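Long-range contacts in endo-beta-mannanase (PDB 7BOB), which probably hydrolyses beta-1,4-mannosidic bonds from chain ends, as a trimeric family 5 glycoside hydrolase of a bacterium from the termite hindgut: residues A[238-243]-A[279-284]; A[263-268]-A[303-308]; A[315-320]-A[333-338]. One frame throughout, in Å; residues are numbered along the deposited sequence.

Interaction 1. Residues A[238-243]-A[279-284]; sequences TMHGYP and LQEFGT
Strands 237-241 and 277-282, the sixth and seventh of the eight parallel strands in the catalytic barrel, meet here at their C-terminal ends, where a family 5 glycosidase keeps its active site. They run in parallel, 11° apart. Gln280 N donates to Met239 O, and Gly241 N to Glu281 O at 3.1 Å, this second donor standing above the carbonyl plane. Where the strands end, one water donates to both Gly241 O and Gly283 O.

His240 and Glu281 sit opposite each other in the register and project to the same face. Glu281 turns CG anti to its carbonyl carbon and then runs extended, laying its chain over the imidazole: CG stands 3.6 Å from the ring centroid, almost exactly on the normal, a CH-pi contact. CD follows 3.0 Å above the ring plane, offset toward the rim, with carboxylate and ring stacked 24° apart. At the ring edge, His240 NE2 points straight at a lone pair of Gln280 OE1, 2.7 Å away; with ND1 bonded to Glu156, both ring nitrogens are held and the rotation of the imidazole is fixed. From the loop after the strand, Tyr242 OH donates to Glu281 OE1 at 2.6 Å, coming from above the carboxylate plane, while Glu281 OE2 has a salt bridge to Arg58. Such partners would be expected to favour the carboxylate anion. An alanine in place of His240 would probably leave Glu281 less firmly placed, since the stacked ring and its bonds to Gln280 and Glu156 would be gone.

Glu281 at the end of the seventh strand and Glu156 after the fourth match the nucleophile and acid/base positions of clan GH-A, consistent with the active site of a (beta/alpha)8-barrel retaining glycosidase.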
loop_
_atom_site.group_PDB
_atom_site.type_symbol
_atom_site.label_atom_id
_atom_site.label_comp_id
_atom_site.label_asym_id
_atom_site.label_seq_id
_atom_site.Cartn_x
_atom_site.Cartn_y
_atom_site.Cartn_z
ATOM N N THR A 238 -18.197 24.868 -4.137
ATOM C CA THR A 238 -18.658 24.248 -5.372
ATOM C C THR A 238 -18.756 22.726 -5.225
ATOM O O THR A 238 -18.118 22.114 -4.365
ATOM C CB THR A 238 -17.736 24.584 -6.552
ATOM O OG1 THR A 238 -16.458 23.998 -6.315
ATOM C CG2 THR A 238 -17.585 26.092 -6.721
ATOM N N MET A 239 -19.575 22.124 -6.093
ATOM C CA MET A 239 -19.702 20.677 -6.205
ATOM C C MET A 239 -19.737 20.318 -7.683
ATOM O O MET A 239 -20.316 21.049 -8.498
ATOM C CB MET A 239 -20.959 20.161 -5.494
ATOM C CG MET A 239 -21.039 18.636 -5.371
ATOM S SD MET A 239 -19.459 17.957 -4.776
ATOM C CE MET A 239 -19.323 18.729 -3.154
ATOM N N HIS A 240 -19.041 19.245 -8.026
ATOM C CA HIS A 240 -19.005 18.654 -9.358
ATOM C C HIS A 240 -19.456 17.211 -9.235
ATOM O O HIS A 240 -19.086 16.527 -8.279
ATOM C CB HIS A 240 -17.589 18.631 -9.955
ATOM C CG HIS A 240 -16.960 19.975 -10.137
ATOM N ND1 HIS A 240 -15.698 20.130 -10.675
ATOM C CD2 HIS A 240 -17.411 21.222 -9.866
ATOM C CE1 HIS A 240 -15.395 21.416 -10.721
ATOM N NE2 HIS A 240 -16.417 22.101 -10.238
ATOM N N GLY A 241 -20.190 16.718 -10.216
ATOM C CA GLY A 241 -20.563 15.330 -10.081
ATOM C C GLY A 241 -21.044 14.709 -11.362
ATOM O O GLY A 241 -21.711 15.360 -12.179
ATOM N N TYR A 242 -20.682 13.450 -11.539
ATOM C CA TYR A 242 -20.977 12.672 -12.727
ATOM C C TYR A 242 -21.409 11.277 -12.309
ATOM O O TYR A 242 -21.087 10.829 -11.203
ATOM C CB TYR A 242 -19.744 12.598 -13.625
ATOM C CG TYR A 242 -19.212 13.944 -14.004
ATOM C CD1 TYR A 242 -18.314 14.628 -13.178
ATOM C CD2 TYR A 242 -19.608 14.539 -15.199
ATOM C CE1 TYR A 242 -17.815 15.913 -13.566
ATOM C CE2 TYR A 242 -19.120 15.784 -15.579
ATOM C CZ TYR A 242 -18.225 16.467 -14.767
ATOM O OH TYR A 242 -17.758 17.710 -15.184
ATOM N N PRO A 243 -22.124 10.559 -13.177
ATOM C CA PRO A 243 -22.644 9.222 -12.816
ATOM C C PRO A 243 -21.691 8.043 -13.009
ATOM O O PRO A 243 -22.077 6.916 -12.683
ATOM C CB PRO A 243 -23.855 9.080 -13.752
ATOM C CG PRO A 243 -23.496 9.917 -14.977
ATOM C CD PRO A 243 -22.678 11.066 -14.451
ATOM N N LEU A 279 -23.615 24.096 -8.115
ATOM C CA LEU A 279 -23.374 22.886 -8.900
ATOM C C LEU A 279 -22.591 23.315 -10.129
ATOM O O LEU A 279 -23.140 23.520 -11.216
ATOM C CB LEU A 279 -24.674 22.187 -9.279
ATOM C CG LEU A 279 -24.494 20.816 -9.940
ATOM C CD1 LEU A 279 -23.779 19.865 -8.997
ATOM C CD2 LEU A 279 -25.821 20.195 -10.420
ATOM N N GLN A 280 -21.275 23.463 -9.940
ATOM C CA GLN A 280 -20.427 24.121 -10.931
ATOM C C GLN A 280 -20.142 23.252 -12.146
ATOM O O GLN A 280 -19.743 23.778 -13.200
ATOM C CB GLN A 280 -19.118 24.527 -10.278
ATOM C CG GLN A 280 -18.242 25.447 -11.117
ATOM C CD GLN A 280 -16.960 25.724 -10.410
ATOM O OE1 GLN A 280 -16.319 24.800 -9.898
ATOM N NE2 GLN A 280 -16.580 26.995 -10.340
ATOM N N GLU A 281 -20.340 21.942 -12.017
ATOM C CA GLU A 281 -20.136 20.982 -13.094
ATOM C C GLU A 281 -21.084 19.826 -12.842
ATOM O O GLU A 281 -21.046 19.229 -11.761
ATOM C CB GLU A 281 -18.710 20.413 -13.128
ATOM C CG GLU A 281 -17.618 21.269 -13.708
ATOM C CD GLU A 281 -16.278 20.504 -13.714
ATOM O OE1 GLU A 281 -16.300 19.242 -13.712
ATOM O OE2 GLU A 281 -15.219 21.158 -13.676
ATOM N N PHE A 282 -21.886 19.483 -13.841
ATOM C CA PHE A 282 -22.600 18.227 -13.804
ATOM C C PHE A 282 -22.737 17.751 -15.236
ATOM O O PHE A 282 -22.770 18.560 -16.165
ATOM C CB PHE A 282 -23.967 18.380 -13.123
ATOM C CG PHE A 282 -24.966 19.059 -13.981
ATOM C CD1 PHE A 282 -24.957 20.442 -14.112
ATOM C CD2 PHE A 282 -25.884 18.314 -14.707
ATOM C CE1 PHE A 282 -25.885 21.074 -14.934
ATOM C CE2 PHE A 282 -26.803 18.935 -15.534
ATOM C CZ PHE A 282 -26.809 20.320 -15.645
ATOM N N GLY A 283 -22.798 16.441 -15.419
ATOM C CA GLY A 283 -22.879 15.913 -16.769
ATOM C C GLY A 283 -23.323 14.474 -16.743
ATOM O O GLY A 283 -23.329 13.835 -15.690
ATOM N N THR A 284 -23.729 13.980 -17.910
ATOM C CA THR A 284 -24.077 12.567 -17.993
ATOM C C THR A 284 -22.941 11.705 -18.506
ATOM O O THR A 284 -22.991 10.488 -18.314
ATOM C CB THR A 284 -25.291 12.334 -18.901
ATOM O OG1 THR A 284 -25.005 12.849 -20.207
ATOM C CG2 THR A 284 -26.551 12.992 -18.317
HETATM O O HOH W 1 -24.285 14.357 -12.928
#

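Interaction 2. Residues A[263-268]-A[303-308]; sequences LLPFYV and LPACRE
The guanidinium of Arg307 lies with one face over Pro304 CA, 3.8 Å below its plane, and has Glu308 OE2 at its edge in a long salt bridge, NH1 to OE2 3.9 Å. Arg307 NE has a further charged partner in Glu361, on helix 352-364, and the group takes no part in the contact between the two helices. On the other helix the ring of Tyr267 meets that of His197 and the ring of Phe266 that of His417, each pair with planes at about 55°. None of these groups enters the contact, which is left to aliphatic side chains and one thiol.

Helices 258-272 and 292-309 run nearly parallel, their local axes 14° apart and 8.5 Å from each other. Each is kinked at a proline, Pro265 and Pro304, whose nitrogen cannot bond to the preceding turn. The backbones come nearest at Pro265 and Cys306, where CA to CA is only 4.7 Å.

The sulfur of Cys306 is the hub. With SG anti to its own carbonyl carbon (chi1 -75°), it slots among three side chains of the other helix: Leu264 CG at 3.9 Å, Pro265 CG at 4.1 Å and Val268 CG2 at 4.2 Å. Leu264 and Val268 are one helical turn apart, so SG touches both along one side of that helix. Beside it, Ala305 CB presses onto the pyrrolidine of Pro265, meeting CG at 3.5 Å, the closest approach of the pair. Leu264 and Val268 also pack on Met239 of the barrel sheet beneath.

With a methyl, a thiol and a proline ring as the main partners, the attachment is apolar and van der Waals in kind, and its closeness rests on small size and shape rather than on directed bonds.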
loop_
_atom_site.group_PDB
_atom_site.type_symbol
_atom_site.label_atom_id
_atom_site.label_comp_id
_atom_site.label_asym_id
_atom_site.label_seq_id
_atom_site.Cartn_x
_atom_site.Cartn_y
_atom_site.Cartn_z
ATOM N N LEU A 263 -26.189 10.311 -5.733
ATOM C CA LEU A 263 -24.836 10.729 -5.357
ATOM C C LEU A 263 -24.692 12.249 -5.363
ATOM O O LEU A 263 -24.308 12.861 -4.356
ATOM C CB LEU A 263 -23.818 10.104 -6.309
ATOM C CG LEU A 263 -23.674 8.592 -6.206
ATOM C CD1 LEU A 263 -22.969 8.079 -7.469
ATOM C CD2 LEU A 263 -22.888 8.249 -4.946
ATOM N N LEU A 264 -24.983 12.877 -6.496
ATOM C CA LEU A 264 -24.779 14.323 -6.592
ATOM C C LEU A 264 -25.636 15.091 -5.580
ATOM O O LEU A 264 -25.079 15.929 -4.846
ATOM C CB LEU A 264 -25.001 14.745 -8.047
ATOM C CG LEU A 264 -24.519 16.106 -8.545
ATOM C CD1 LEU A 264 -23.102 16.352 -8.101
ATOM C CD2 LEU A 264 -24.634 16.184 -10.076
ATOM N N PRO A 265 -26.936 14.809 -5.410
ATOM C CA PRO A 265 -27.678 15.503 -4.336
ATOM C C PRO A 265 -27.088 15.278 -2.962
ATOM O O PRO A 265 -27.102 16.193 -2.128
ATOM C CB PRO A 265 -29.095 14.910 -4.433
ATOM C CG PRO A 265 -29.197 14.425 -5.840
ATOM C CD PRO A 265 -27.821 13.931 -6.197
ATOM N N PHE A 266 -26.570 14.078 -2.697
ATOM C CA PHE A 266 -25.924 13.827 -1.415
ATOM C C PHE A 266 -24.693 14.707 -1.235
ATOM O O PHE A 266 -24.495 15.302 -0.166
ATOM C CB PHE A 266 -25.556 12.353 -1.292
ATOM C CG PHE A 266 -24.578 12.078 -0.198
ATOM C CD1 PHE A 266 -25.011 11.923 1.123
ATOM C CD2 PHE A 266 -23.214 11.990 -0.474
ATOM C CE1 PHE A 266 -24.093 11.678 2.144
ATOM C CE2 PHE A 266 -22.289 11.730 0.550
ATOM C CZ PHE A 266 -22.735 11.575 1.857
ATOM N N TYR A 267 -23.839 14.787 -2.265
ATOM C CA TYR A 267 -22.661 15.661 -2.191
ATOM C C TYR A 267 -23.065 17.115 -1.977
ATOM O O TYR A 267 -22.431 17.837 -1.192
ATOM C CB TYR A 267 -21.823 15.556 -3.467
ATOM C CG TYR A 267 -21.192 14.198 -3.683
ATOM C CD1 TYR A 267 -20.570 13.530 -2.643
ATOM C CD2 TYR A 267 -21.203 13.599 -4.937
ATOM C CE1 TYR A 267 -19.994 12.292 -2.846
ATOM C CE2 TYR A 267 -20.613 12.365 -5.148
ATOM C CZ TYR A 267 -20.019 11.726 -4.105
ATOM O OH TYR A 267 -19.466 10.499 -4.315
ATOM N N VAL A 268 -24.106 17.568 -2.691
ATOM C CA VAL A 268 -24.582 18.940 -2.532
ATOM C C VAL A 268 -25.077 19.162 -1.108
ATOM O O VAL A 268 -24.761 20.181 -0.480
ATOM C CB VAL A 268 -25.672 19.252 -3.578
ATOM C CG1 VAL A 268 -26.329 20.634 -3.325
ATOM C CG2 VAL A 268 -25.080 19.186 -4.980
ATOM N N LEU A 303 -31.525 16.952 -11.169
ATOM C CA LEU A 303 -31.579 18.413 -11.109
ATOM C C LEU A 303 -32.571 18.910 -10.062
ATOM O O LEU A 303 -32.186 19.756 -9.236
ATOM C CB LEU A 303 -31.867 18.986 -12.498
ATOM C CG LEU A 303 -30.719 18.754 -13.484
ATOM C CD1 LEU A 303 -31.104 19.268 -14.878
ATOM C CD2 LEU A 303 -29.432 19.429 -12.974
ATOM N N PRO A 304 -33.838 18.455 -10.024
ATOM C CA PRO A 304 -34.705 18.896 -8.911
ATOM C C PRO A 304 -34.164 18.471 -7.546
ATOM O O PRO A 304 -34.230 19.256 -6.588
ATOM C CB PRO A 304 -36.066 18.246 -9.230
ATOM C CG PRO A 304 -36.012 17.899 -10.693
ATOM C CD PRO A 304 -34.558 17.583 -10.975
ATOM N N ALA A 305 -33.597 17.266 -7.433
ATOM C CA ALA A 305 -33.003 16.866 -6.160
ATOM C C ALA A 305 -31.834 17.775 -5.780
ATOM O O ALA A 305 -31.709 18.193 -4.621
ATOM C CB ALA A 305 -32.565 15.402 -6.219
ATOM N N CYS A 306 -30.970 18.114 -6.740
ATOM C CA CYS A 306 -29.920 19.079 -6.430
ATOM C C CYS A 306 -30.497 20.410 -5.995
ATOM O O CYS A 306 -29.960 21.053 -5.084
ATOM C CB CYS A 306 -28.980 19.256 -7.614
ATOM S SG CYS A 306 -27.907 17.810 -7.707
ATOM N N ARG A 307 -31.603 20.836 -6.615
ATOM C CA ARG A 307 -32.271 22.061 -6.177
ATOM C C ARG A 307 -32.737 21.929 -4.731
ATOM O O ARG A 307 -32.422 22.774 -3.884
ATOM C CB ARG A 307 -33.453 22.375 -7.098
ATOM C CG ARG A 307 -34.074 23.767 -6.891
ATOM C CD ARG A 307 -35.618 23.750 -6.895
ATOM N NE ARG A 307 -36.188 23.397 -8.192
ATOM C CZ ARG A 307 -36.972 22.338 -8.406
ATOM N NH1 ARG A 307 -37.291 21.507 -7.410
ATOM N NH2 ARG A 307 -37.436 22.103 -9.628
ATOM N N GLU A 308 -33.478 20.859 -4.431
ATOM C CA GLU A 308 -33.942 20.646 -3.065
ATOM C C GLU A 308 -32.777 20.500 -2.094
ATOM O O GLU A 308 -32.878 20.946 -0.949
ATOM C CB GLU A 308 -34.859 19.431 -2.997
ATOM C CG GLU A 308 -36.126 19.600 -3.870
ATOM C CD GLU A 308 -37.107 20.695 -3.371
ATOM O OE1 GLU A 308 -38.194 20.324 -2.878
ATOM O OE2 GLU A 308 -36.822 21.916 -3.516
#

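Interaction 3. Residues A[315-320]-A[333-338]; sequences LWWCFK and NFESEL
This is a clasp between the end of a barrel strand and a loop that folds back on it: residues 315-320 carry the end of the eighth strand, 311-316, and the loop that follows it, and residues 333-338, a short 3-10 turn and its sequel, come from the long loop leading to helix 352-364.

The carbonyl of Leu338 is the focus. Cys318 N donates to Leu338 O at 3.0 Å, well above the carbonyl plane. Trp316 NE1 adds a weak bond to the same oxygen, which lies at the indole edge, and shares its hydrogen with Cys318 O, 2.8 Å away and also weakly bound. One indole N-H thus spans two carbonyl oxygens that themselves stand just 3.1 Å apart, Leu338 O and Cys318 O.

The peptide bond between Trp317 and Cys318 is cis, and it folds Cys318 back so that its CB lies over one face of the Trp317 indole, 3.3 Å above the plane. A cis peptide after a tryptophan here is a familiar feature of family 5 glycosidases. Leu338 sends CD1 to the edge of that indole, 3.7 Å from Trp317 CD1, while its CB meets Cys318 SG at 4.1 Å.

Two waters finish the joint. One accepts from Trp317 NE1 and donates to Glu335 OE1 (2.7 Å) and Glu335 O; the other accepts from Leu338 N and donates to Glu335 O and Lys320 O, so Glu335 O receives both.

The 3-10 turn also reaches a second subunit of the trimer, where Asn333 N bonds to Asn479 of that chain and Phe334 packs on its Val478. Around the clasp, strands 20-23 and 277-282 flank strand 311-316, Trp316 meets Phe282 edge-to-face, and Phe319 packs on helix 39-51, where Asp45 binds Lys320 NZ.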
loop_
_atom_site.group_PDB
_atom_site.type_symbol
_atom_site.label_atom_id
_atom_site.label_comp_id
_atom_site.label_asym_id
_atom_site.label_seq_id
_atom_site.Cartn_x
_atom_site.Cartn_y
_atom_site.Cartn_z
ATOM N N LEU A 315 -24.282 24.371 -13.928
ATOM C CA LEU A 315 -23.439 24.534 -15.107
ATOM C C LEU A 315 -23.086 23.162 -15.660
ATOM O O LEU A 315 -22.459 22.350 -14.971
ATOM C CB LEU A 315 -22.162 25.322 -14.781
ATOM C CG LEU A 315 -22.367 26.714 -14.177
ATOM C CD1 LEU A 315 -21.027 27.355 -13.880
ATOM C CD2 LEU A 315 -23.180 27.573 -15.128
ATOM N N TRP A 316 -23.486 22.915 -16.897
ATOM C CA TRP A 316 -23.270 21.634 -17.536
ATOM C C TRP A 316 -21.819 21.482 -18.003
ATOM O O TRP A 316 -21.150 22.462 -18.345
ATOM C CB TRP A 316 -24.237 21.507 -18.705
ATOM C CG TRP A 316 -23.934 20.418 -19.653
ATOM C CD1 TRP A 316 -23.121 20.482 -20.748
ATOM C CD2 TRP A 316 -24.467 19.097 -19.620
ATOM N NE1 TRP A 316 -23.120 19.279 -21.402
ATOM C CE2 TRP A 316 -23.935 18.407 -20.724
ATOM C CE3 TRP A 316 -25.357 18.435 -18.770
ATOM C CZ2 TRP A 316 -24.242 17.070 -20.989
ATOM C CZ3 TRP A 316 -25.668 17.111 -19.038
ATOM C CH2 TRP A 316 -25.120 16.447 -20.143
ATOM N N TRP A 317 -21.335 20.234 -18.015
ATOM C CA TRP A 317 -20.049 19.882 -18.621
ATOM C C TRP A 317 -20.288 18.952 -19.804
ATOM O O TRP A 317 -20.796 17.849 -19.619
ATOM C CB TRP A 317 -19.087 19.186 -17.631
ATOM C CG TRP A 317 -17.744 19.120 -18.295
ATOM C CD1 TRP A 317 -17.365 18.279 -19.312
ATOM C CD2 TRP A 317 -16.649 20.020 -18.088
ATOM N NE1 TRP A 317 -16.085 18.595 -19.735
ATOM C CE2 TRP A 317 -15.624 19.654 -18.998
ATOM C CE3 TRP A 317 -16.420 21.077 -17.202
ATOM C CZ2 TRP A 317 -14.403 20.329 -19.063
ATOM C CZ3 TRP A 317 -15.194 21.757 -17.272
ATOM C CH2 TRP A 317 -14.212 21.378 -18.196
ATOM N N CYS A 318 -19.889 19.359 -21.008
ATOM C CA CYS A 318 -19.451 20.711 -21.342
ATOM C C CYS A 318 -20.278 21.137 -22.584
ATOM O O CYS A 318 -21.125 20.367 -23.071
ATOM C CB CYS A 318 -17.937 20.745 -21.607
ATOM S SG CYS A 318 -17.485 19.717 -23.021
ATOM N N PHE A 319 -20.058 22.347 -23.105
ATOM C CA PHE A 319 -21.038 22.904 -24.033
ATOM C C PHE A 319 -21.075 22.134 -25.348
ATOM O O PHE A 319 -22.154 21.766 -25.825
ATOM C CB PHE A 319 -20.762 24.380 -24.293
ATOM C CG PHE A 319 -21.847 25.060 -25.106
ATOM C CD1 PHE A 319 -23.187 24.976 -24.715
ATOM C CD2 PHE A 319 -21.537 25.750 -26.264
ATOM C CE1 PHE A 319 -24.201 25.592 -25.471
ATOM C CE2 PHE A 319 -22.527 26.379 -27.026
ATOM C CZ PHE A 319 -23.871 26.298 -26.628
ATOM N N LYS A 320 -19.912 21.885 -25.949
ATOM C CA LYS A 320 -19.791 21.302 -27.280
ATOM C C LYS A 320 -19.096 19.952 -27.209
ATOM O O LYS A 320 -18.289 19.703 -26.308
ATOM C CB LYS A 320 -18.966 22.198 -28.220
ATOM C CG LYS A 320 -19.646 23.522 -28.619
ATOM C CD LYS A 320 -20.854 23.281 -29.505
ATOM C CE LYS A 320 -20.479 23.242 -30.978
ATOM N NZ LYS A 320 -20.414 24.604 -31.566
ATOM N N ASN A 333 -10.672 9.672 -24.757
ATOM C CA ASN A 333 -11.542 10.139 -25.825
ATOM C C ASN A 333 -13.007 10.283 -25.415
ATOM O O ASN A 333 -13.748 10.941 -26.148
ATOM C CB ASN A 333 -11.430 9.218 -27.033
ATOM C CG ASN A 333 -11.834 9.900 -28.331
ATOM O OD1 ASN A 333 -12.629 9.366 -29.087
ATOM N ND2 ASN A 333 -11.291 11.097 -28.585
ATOM N N PHE A 334 -13.442 9.729 -24.268
ATOM C CA PHE A 334 -14.800 10.050 -23.803
ATOM C C PHE A 334 -14.957 11.548 -23.601
ATOM O O PHE A 334 -16.079 12.071 -23.675
ATOM C CB PHE A 334 -15.159 9.306 -22.502
ATOM C CG PHE A 334 -14.569 9.928 -21.242
ATOM C CD1 PHE A 334 -13.335 9.497 -20.741
ATOM C CD2 PHE A 334 -15.242 10.937 -20.560
ATOM C CE1 PHE A 334 -12.785 10.062 -19.590
ATOM C CE2 PHE A 334 -14.692 11.507 -19.408
ATOM C CZ PHE A 334 -13.458 11.063 -18.923
ATOM N N GLU A 335 -13.847 12.259 -23.363
ATOM C CA GLU A 335 -13.907 13.706 -23.211
ATOM C C GLU A 335 -14.319 14.397 -24.507
ATOM O O GLU A 335 -14.728 15.561 -24.465
ATOM C CB GLU A 335 -12.557 14.263 -22.729
ATOM C CG GLU A 335 -12.130 13.808 -21.336
ATOM C CD GLU A 335 -12.687 14.662 -20.183
ATOM O OE1 GLU A 335 -13.428 15.671 -20.412
ATOM O OE2 GLU A 335 -12.344 14.316 -19.024
ATOM N N SER A 336 -14.240 13.706 -25.649
ATOM C CA SER A 336 -14.569 14.318 -26.929
ATOM C C SER A 336 -16.065 14.404 -27.193
ATOM O O SER A 336 -16.457 15.008 -28.203
ATOM C CB SER A 336 -13.907 13.546 -28.080
ATOM O OG SER A 336 -14.638 12.369 -28.392
ATOM N N GLU A 337 -16.902 13.819 -26.334
ATOM C CA GLU A 337 -18.335 13.673 -26.614
ATOM C C GLU A 337 -19.166 13.981 -25.369
ATOM O O GLU A 337 -20.087 13.250 -25.002
ATOM C CB GLU A 337 -18.649 12.271 -27.138
ATOM C CG GLU A 337 -19.943 12.233 -27.950
ATOM C CD GLU A 337 -20.290 10.847 -28.469
ATOM O OE1 GLU A 337 -19.363 10.060 -28.748
ATOM O OE2 GLU A 337 -21.499 10.550 -28.608
ATOM N N LEU A 338 -18.842 15.081 -24.699
ATOM C CA LEU A 338 -19.587 15.522 -23.530
ATOM C C LEU A 338 -20.486 16.724 -23.830
ATOM O O LEU A 338 -21.054 17.312 -22.899
ATOM C CB LEU A 338 -18.610 15.851 -22.406
ATOM C CG LEU A 338 -17.669 14.664 -22.097
ATOM C CD1 LEU A 338 -16.712 15.008 -20.980
ATOM C CD2 LEU A 338 -18.498 13.404 -21.744
HETATM O O HOH W 2 -14.231 17.530 -22.231
HETATM O O HOH W 3 -16.857 16.993 -25.354
#

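All three contacts belong to the catalytic barrel. Interactions 1 and 2 have centres about 10 Å apart and interleave along the chain: strand 237-241, helix 258-272, strand 277-282 and helix 292-309 alternate, so the helix pair packs on the strand pair, Leu264 CD1 lying 3.4 Å from Gly241 CA. Interaction 3 follows in sequence, its centre about 12 Å from that of interaction 1; strands 277-282 and 311-316 are neighbours, probably joined by a hydrogen bond from Trp317 N to Phe282 O. Interactions 2 and 3 do not touch, their centres lying about 20 Å apart. Read outward, the probable active site thus has helices behind it and, beside it, a loop that reaches a second subunit.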